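Local coordinates for protein beta-glucanase (Podospora anserina, PDB 4LE4) that probably hydrolyses beta-glucans as a fungal glycoside hydrolase of family 131, and is crystallised here with cellotriose, at residues 152-166 with 178-191. Residues are numbered along the deposited sequence; the frame is centred on the assembly and turned at random.
Sequences QWSVEWAADVWHNVA and FWHSTGSDPLTRKV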
loop_
_atom_site.group_PDB
_atom_site.type_symbol
_atom_site.label_atom_id
_atom_site.label_comp_id
_atom_site.label_asym_id
_atom_site.label_seq_id
_atom_site.Cartn_x
_atom_site.Cartn_y
_atom_site.Cartn_z
ATOM N N GLN A 152 8.771 -1.556 14.001
ATOM C CA GLN A 152 8.923 -0.341 14.800
ATOM C C GLN A 152 7.610 0.101 15.429
ATOM O O GLN A 152 7.599 0.918 16.345
ATOM C CB GLN A 152 9.422 0.799 13.931
ATOM C CG GLN A 152 10.682 0.504 13.172
ATOM C CD GLN A 152 11.875 0.398 14.078
ATOM O OE1 GLN A 152 12.084 1.233 14.958
ATOM N NE2 GLN A 152 12.677 -0.643 13.870
ATOM N N TRP A 153 6.502 -0.431 14.923
ATOM C CA TRP A 153 5.185 -0.047 15.429
ATOM C C TRP A 153 4.221 -1.158 15.001
ATOM O O TRP A 153 4.446 -1.800 13.991
ATOM C CB TRP A 153 4.785 1.281 14.755
ATOM C CG TRP A 153 3.377 1.713 15.014
ATOM C CD1 TRP A 153 2.933 2.546 16.002
ATOM C CD2 TRP A 153 2.228 1.334 14.254
ATOM N NE1 TRP A 153 1.567 2.716 15.891
ATOM C CE2 TRP A 153 1.115 1.982 14.825
ATOM C CE3 TRP A 153 2.037 0.511 13.138
ATOM C CZ2 TRP A 153 -0.189 1.835 14.312
ATOM C CZ3 TRP A 153 0.731 0.363 12.621
ATOM C CH2 TRP A 153 -0.358 1.030 13.216
ATOM N N SER A 154 3.175 -1.413 15.780
ATOM C CA SER A 154 2.198 -2.418 15.357
ATOM C C SER A 154 0.845 -2.157 16.044
ATOM O O SER A 154 0.758 -1.405 17.020
ATOM C CB SER A 154 2.704 -3.846 15.662
ATOM O OG SER A 154 2.920 -4.037 17.051
ATOM N N VAL A 155 -0.218 -2.750 15.526
ATOM C CA VAL A 155 -1.524 -2.554 16.131
ATOM C C VAL A 155 -2.393 -3.750 15.744
ATOM O O VAL A 155 -2.147 -4.378 14.720
ATOM C CB VAL A 155 -2.162 -1.220 15.622
ATOM C CG1 VAL A 155 -2.425 -1.301 14.141
ATOM C CG2 VAL A 155 -3.413 -0.907 16.384
ATOM N N GLU A 156 -3.374 -4.087 16.580
ATOM C CA GLU A 156 -4.267 -5.199 16.242
ATOM C C GLU A 156 -4.974 -4.808 14.936
ATOM O O GLU A 156 -5.556 -3.728 14.860
ATOM C CB GLU A 156 -5.318 -5.374 17.328
ATOM C CG GLU A 156 -6.402 -6.410 16.976
ATOM C CD GLU A 156 -5.834 -7.802 16.788
ATOM O OE1 GLU A 156 -4.774 -8.089 17.389
ATOM O OE2 GLU A 156 -6.447 -8.625 16.059
ATOM N N TRP A 157 -4.936 -5.662 13.922
ATOM C CA TRP A 157 -5.593 -5.318 12.663
ATOM C C TRP A 157 -7.054 -5.802 12.661
ATOM O O TRP A 157 -7.340 -6.951 12.351
ATOM C CB TRP A 157 -4.830 -5.926 11.499
ATOM C CG TRP A 157 -5.243 -5.367 10.138
ATOM C CD1 TRP A 157 -6.140 -4.343 9.902
ATOM C CD2 TRP A 157 -4.749 -5.773 8.863
ATOM N NE1 TRP A 157 -6.220 -4.100 8.564
ATOM C CE2 TRP A 157 -5.383 -4.959 7.896
ATOM C CE3 TRP A 157 -3.827 -6.750 8.431
ATOM C CZ2 TRP A 157 -5.129 -5.091 6.530
ATOM C CZ3 TRP A 157 -3.571 -6.883 7.086
ATOM C CH2 TRP A 157 -4.228 -6.047 6.134
ATOM N N ALA A 158 -7.961 -4.911 13.021
ATOM C CA ALA A 158 -9.382 -5.245 13.090
ATOM C C ALA A 158 -10.107 -5.069 11.743
ATOM O O ALA A 158 -9.722 -4.256 10.905
ATOM C CB ALA A 158 -10.055 -4.369 14.155
ATOM N N ALA A 159 -11.167 -5.842 11.555
ATOM C CA ALA A 159 -11.968 -5.755 10.344
ATOM C C ALA A 159 -12.674 -4.408 10.228
ATOM O O ALA A 159 -13.069 -3.824 11.240
ATOM C CB ALA A 159 -13.009 -6.872 10.336
ATOM N N ASP A 160 -12.830 -3.943 8.989
ATOM C CA ASP A 160 -13.535 -2.702 8.653
ATOM C C ASP A 160 -12.920 -1.414 9.160
ATOM O O ASP A 160 -13.556 -0.348 9.086
ATOM C CB ASP A 160 -14.991 -2.777 9.146
ATOM C CG ASP A 160 -15.656 -4.086 8.775
ATOM O OD1 ASP A 160 -15.517 -4.491 7.616
ATOM O OD2 ASP A 160 -16.315 -4.722 9.627
ATOM N N VAL A 161 -11.714 -1.492 9.713
ATOM C CA VAL A 161 -11.047 -0.290 10.200
ATOM C C VAL A 161 -10.133 0.240 9.129
ATOM O O VAL A 161 -9.336 -0.508 8.587
ATOM C CB VAL A 161 -10.179 -0.588 11.475
ATOM C CG1 VAL A 161 -9.334 0.648 11.850
ATOM C CG2 VAL A 161 -11.092 -0.972 12.637
ATOM N N TRP A 162 -10.246 1.526 8.817
ATOM C CA TRP A 162 -9.367 2.116 7.827
ATOM C C TRP A 162 -8.118 2.658 8.492
ATOM O O TRP A 162 -8.213 3.398 9.449
ATOM C CB TRP A 162 -10.080 3.259 7.096
ATOM C CG TRP A 162 -10.928 2.755 5.997
ATOM C CD1 TRP A 162 -12.290 2.488 6.045
ATOM C CD2 TRP A 162 -10.480 2.345 4.707
ATOM N NE1 TRP A 162 -12.692 1.936 4.857
ATOM C CE2 TRP A 162 -11.612 1.838 4.014
ATOM C CE3 TRP A 162 -9.224 2.348 4.060
ATOM C CZ2 TRP A 162 -11.535 1.350 2.711
ATOM C CZ3 TRP A 162 -9.140 1.848 2.745
ATOM C CH2 TRP A 162 -10.301 1.358 2.085
ATOM N N HIS A 163 -6.953 2.229 8.007
ATOM C CA HIS A 163 -5.676 2.697 8.514
ATOM C C HIS A 163 -5.084 3.631 7.499
ATOM O O HIS A 163 -4.780 3.228 6.376
ATOM C CB HIS A 163 -4.713 1.520 8.722
ATOM C CG HIS A 163 -5.066 0.683 9.906
ATOM N ND1 HIS A 163 -4.540 0.913 11.158
ATOM C CD2 HIS A 163 -5.937 -0.345 10.041
ATOM C CE1 HIS A 163 -5.074 0.061 12.020
ATOM N NE2 HIS A 163 -5.927 -0.713 11.367
ATOM N N ASN A 164 -4.902 4.881 7.900
ATOM C CA ASN A 164 -4.333 5.894 7.007
ATOM C C ASN A 164 -2.867 6.048 7.415
ATOM O O ASN A 164 -2.576 6.236 8.577
ATOM C CB ASN A 164 -5.083 7.213 7.227
ATOM C CG ASN A 164 -6.608 7.009 7.279
ATOM O OD1 ASN A 164 -7.271 7.238 8.317
ATOM N ND2 ASN A 164 -7.150 6.554 6.186
ATOM N N VAL A 165 -1.968 5.988 6.448
ATOM C CA VAL A 165 -0.530 6.034 6.714
ATOM C C VAL A 165 0.192 7.044 5.813
ATOM O O VAL A 165 -0.265 7.347 4.700
ATOM C CB VAL A 165 0.108 4.653 6.357
ATOM C CG1 VAL A 165 1.658 4.702 6.462
ATOM C CG2 VAL A 165 -0.481 3.550 7.239
ATOM N N ALA A 166 1.263 7.629 6.341
ATOM C CA ALA A 166 2.134 8.415 5.505
ATOM C C ALA A 166 3.552 8.046 5.941
ATOM O O ALA A 166 3.875 8.140 7.132
ATOM C CB ALA A 166 1.907 9.920 5.659
ATOM N N PHE A 178 7.011 7.580 10.610
ATOM C CA PHE A 178 5.710 6.972 10.401
ATOM C C PHE A 178 4.567 7.815 10.944
ATOM O O PHE A 178 4.524 8.110 12.136
ATOM C CB PHE A 178 5.735 5.593 11.078
ATOM C CG PHE A 178 4.444 4.813 10.955
ATOM C CD1 PHE A 178 4.069 4.252 9.739
ATOM C CD2 PHE A 178 3.671 4.581 12.079
ATOM C CE1 PHE A 178 2.934 3.447 9.657
ATOM C CE2 PHE A 178 2.538 3.785 12.020
ATOM C CZ PHE A 178 2.178 3.219 10.801
ATOM N N TRP A 179 3.655 8.199 10.054
ATOM C CA TRP A 179 2.463 8.975 10.417
ATOM C C TRP A 179 1.280 8.018 10.229
ATOM O O TRP A 179 1.280 7.202 9.309
ATOM C CB TRP A 179 2.315 10.185 9.508
ATOM C CG TRP A 179 3.384 11.189 9.735
ATOM C CD1 TRP A 179 4.695 11.102 9.362
ATOM C CD2 TRP A 179 3.231 12.460 10.386
ATOM N NE1 TRP A 179 5.374 12.252 9.739
ATOM C CE2 TRP A 179 4.497 13.095 10.372
ATOM C CE3 TRP A 179 2.137 13.120 10.979
ATOM C CZ2 TRP A 179 4.711 14.375 10.928
ATOM C CZ3 TRP A 179 2.342 14.387 11.534
ATOM C CH2 TRP A 179 3.622 15.002 11.503
ATOM N N HIS A 180 0.290 8.109 11.110
ATOM C CA HIS A 180 -0.814 7.162 11.054
ATOM C C HIS A 180 -2.052 7.662 11.751
ATOM O O HIS A 180 -1.968 8.487 12.637
ATOM C CB HIS A 180 -0.344 5.876 11.775
ATOM C CG HIS A 180 -1.436 4.876 12.091
ATOM N ND1 HIS A 180 -1.835 3.885 11.217
ATOM C CD2 HIS A 180 -2.195 4.717 13.202
ATOM C CE1 HIS A 180 -2.797 3.164 11.771
ATOM N NE2 HIS A 180 -3.033 3.649 12.974
ATOM N N SER A 181 -3.202 7.150 11.329
ATOM C CA SER A 181 -4.455 7.421 12.017
ATOM C C SER A 181 -5.421 6.343 11.556
ATOM O O SER A 181 -5.154 5.632 10.593
ATOM C CB SER A 181 -5.046 8.782 11.661
ATOM O OG SER A 181 -5.576 8.740 10.358
ATOM N N THR A 182 -6.522 6.184 12.271
ATOM C CA THR A 182 -7.530 5.247 11.801
ATOM C C THR A 182 -8.787 6.071 11.583
ATOM O O THR A 182 -8.971 7.105 12.220
ATOM C CB THR A 182 -7.836 4.108 12.790
ATOM O OG1 THR A 182 -8.140 4.639 14.093
ATOM C CG2 THR A 182 -6.643 3.157 12.861
ATOM N N GLY A 183 -9.622 5.619 10.651
ATOM C CA GLY A 183 -10.882 6.293 10.362
ATOM C C GLY A 183 -10.789 7.693 9.811
ATOM O O GLY A 183 -10.141 7.941 8.807
ATOM N N SER A 184 -11.460 8.623 10.477
ATOM C CA SER A 184 -11.481 10.012 10.019
ATOM C C SER A 184 -10.479 10.895 10.709
ATOM O O SER A 184 -10.352 12.071 10.367
ATOM C CB SER A 184 -12.869 10.616 10.257
ATOM O OG SER A 184 -13.865 9.868 9.579
ATOM N N ASP A 185 -9.756 10.364 11.691
ATOM C CA ASP A 185 -8.827 11.237 12.409
ATOM C C ASP A 185 -7.595 11.652 11.609
ATOM O O ASP A 185 -7.126 10.903 10.764
ATOM C CB ASP A 185 -8.401 10.540 13.704
ATOM C CG ASP A 185 -9.591 10.207 14.585
ATOM O OD1 ASP A 185 -10.400 11.120 14.892
ATOM O OD2 ASP A 185 -9.723 9.038 14.975
ATOM N N PRO A 186 -7.069 12.860 11.862
ATOM C CA PRO A 186 -5.880 13.392 11.184
ATOM C C PRO A 186 -4.649 12.544 11.518
ATOM O O PRO A 186 -4.529 12.042 12.636
ATOM C CB PRO A 186 -5.700 14.780 11.799
ATOM C CG PRO A 186 -7.061 15.129 12.338
ATOM C CD PRO A 186 -7.603 13.830 12.836
ATOM N N LEU A 187 -3.743 12.414 10.559
ATOM C CA LEU A 187 -2.488 11.690 10.770
ATOM C C LEU A 187 -1.654 12.328 11.892
ATOM O O LEU A 187 -1.568 13.555 11.978
ATOM C CB LEU A 187 -1.624 11.754 9.504
ATOM C CG LEU A 187 -2.162 11.117 8.216
ATOM C CD1 LEU A 187 -1.197 11.400 7.055
ATOM C CD2 LEU A 187 -2.315 9.618 8.426
ATOM N N THR A 188 -1.056 11.513 12.753
ATOM C CA THR A 188 -0.141 12.062 13.739
ATOM C C THR A 188 1.117 11.203 13.626
ATOM O O THR A 188 1.055 10.051 13.147
ATOM C CB THR A 188 -0.689 12.087 15.208
ATOM O OG1 THR A 188 -1.035 10.768 15.631
ATOM C CG2 THR A 188 -1.895 13.036 15.302
ATOM N N ARG A 189 2.268 11.769 13.992
ATOM C CA ARG A 189 3.517 11.027 13.873
ATOM C C ARG A 189 3.648 10.076 15.052
ATOM O O ARG A 189 3.753 10.488 16.224
ATOM C CB ARG A 189 4.725 11.956 13.835
ATOM C CG ARG A 189 6.015 11.178 13.923
ATOM C CD ARG A 189 7.192 12.064 14.298
ATOM N NE ARG A 189 7.712 12.737 13.122
ATOM C CZ ARG A 189 8.781 13.531 13.142
ATOM N NH1 ARG A 189 9.420 13.739 14.293
ATOM N NH2 ARG A 189 9.222 14.095 12.013
ATOM N N LYS A 190 3.645 8.793 14.745
ATOM C CA LYS A 190 3.717 7.799 15.789
ATOM C C LYS A 190 5.103 7.202 16.039
ATOM O O LYS A 190 5.324 6.580 17.084
ATOM C CB LYS A 190 2.670 6.739 15.522
ATOM C CG LYS A 190 1.259 7.380 15.654
ATOM C CD LYS A 190 0.094 6.412 15.541
ATOM C CE LYS A 190 -1.232 7.217 15.599
ATOM N NZ LYS A 190 -2.452 6.359 15.538
ATOM N N VAL A 191 6.008 7.377 15.081
ATOM C CA VAL A 191 7.407 6.949 15.229
ATOM C C VAL A 191 8.295 8.004 14.532
ATOM O O VAL A 191 8.117 8.313 13.347
ATOM C CB VAL A 191 7.704 5.562 14.596
ATOM C CG1 VAL A 191 9.149 5.169 14.875
ATOM C CG2 VAL A 191 6.753 4.508 15.153
#
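Trp153 overlaps Phe178, whose CE2 sits over one face of the indole, 3.3 Å from Trp153 CD2. The planes meet obliquely, at 48°. The far edge of the same indole points at the face of His180, with Trp153 CH2 3.5 Å from His180 CE1. Trp153 CG is anti to the backbone N (chi1 172°), which carries the indole from strand 152-156 toward Phe178 and His180 of strand 178-182. Val191 CG2 packs against Trp153 CB at 3.8 Å. His163 completes the aromatic cluster and meets His180 rim to rim. The methyl Thr182 CG2 covers one face of the His163 ring. Phe178 also touches Val165 through CE1 and stacks on Trp145 of strand 142-147.

Strands 163-166 and 178-182 run antiparallel beside the cluster. Asn164 pairs with Ser181 and Ala166 with Trp179, each through two backbone hydrogen bonds. Asn164 N reaches Ser181 O at 2.8 Å, and Ala166 O accepts from Trp179 N at 2.9 Å. On the other face of this hairpin, shared by Asn164, Ala166 and Trp179, Leu187 CD1 sits 3.7 Å from Ala166 CB. Ser181 OG donates to Asp185 O at 2.7 Å and ties the strand to the connection that follows it. Gly183 N bonds to Trp162 O where a type II' turn begins to lead the chain away.

The aromatic cluster thus joins the two antiparallel sheets, between strand 150-156 and the hairpin 163-182, consistent with the concanavalin-like beta-sandwich of this glycoside hydrolase clan.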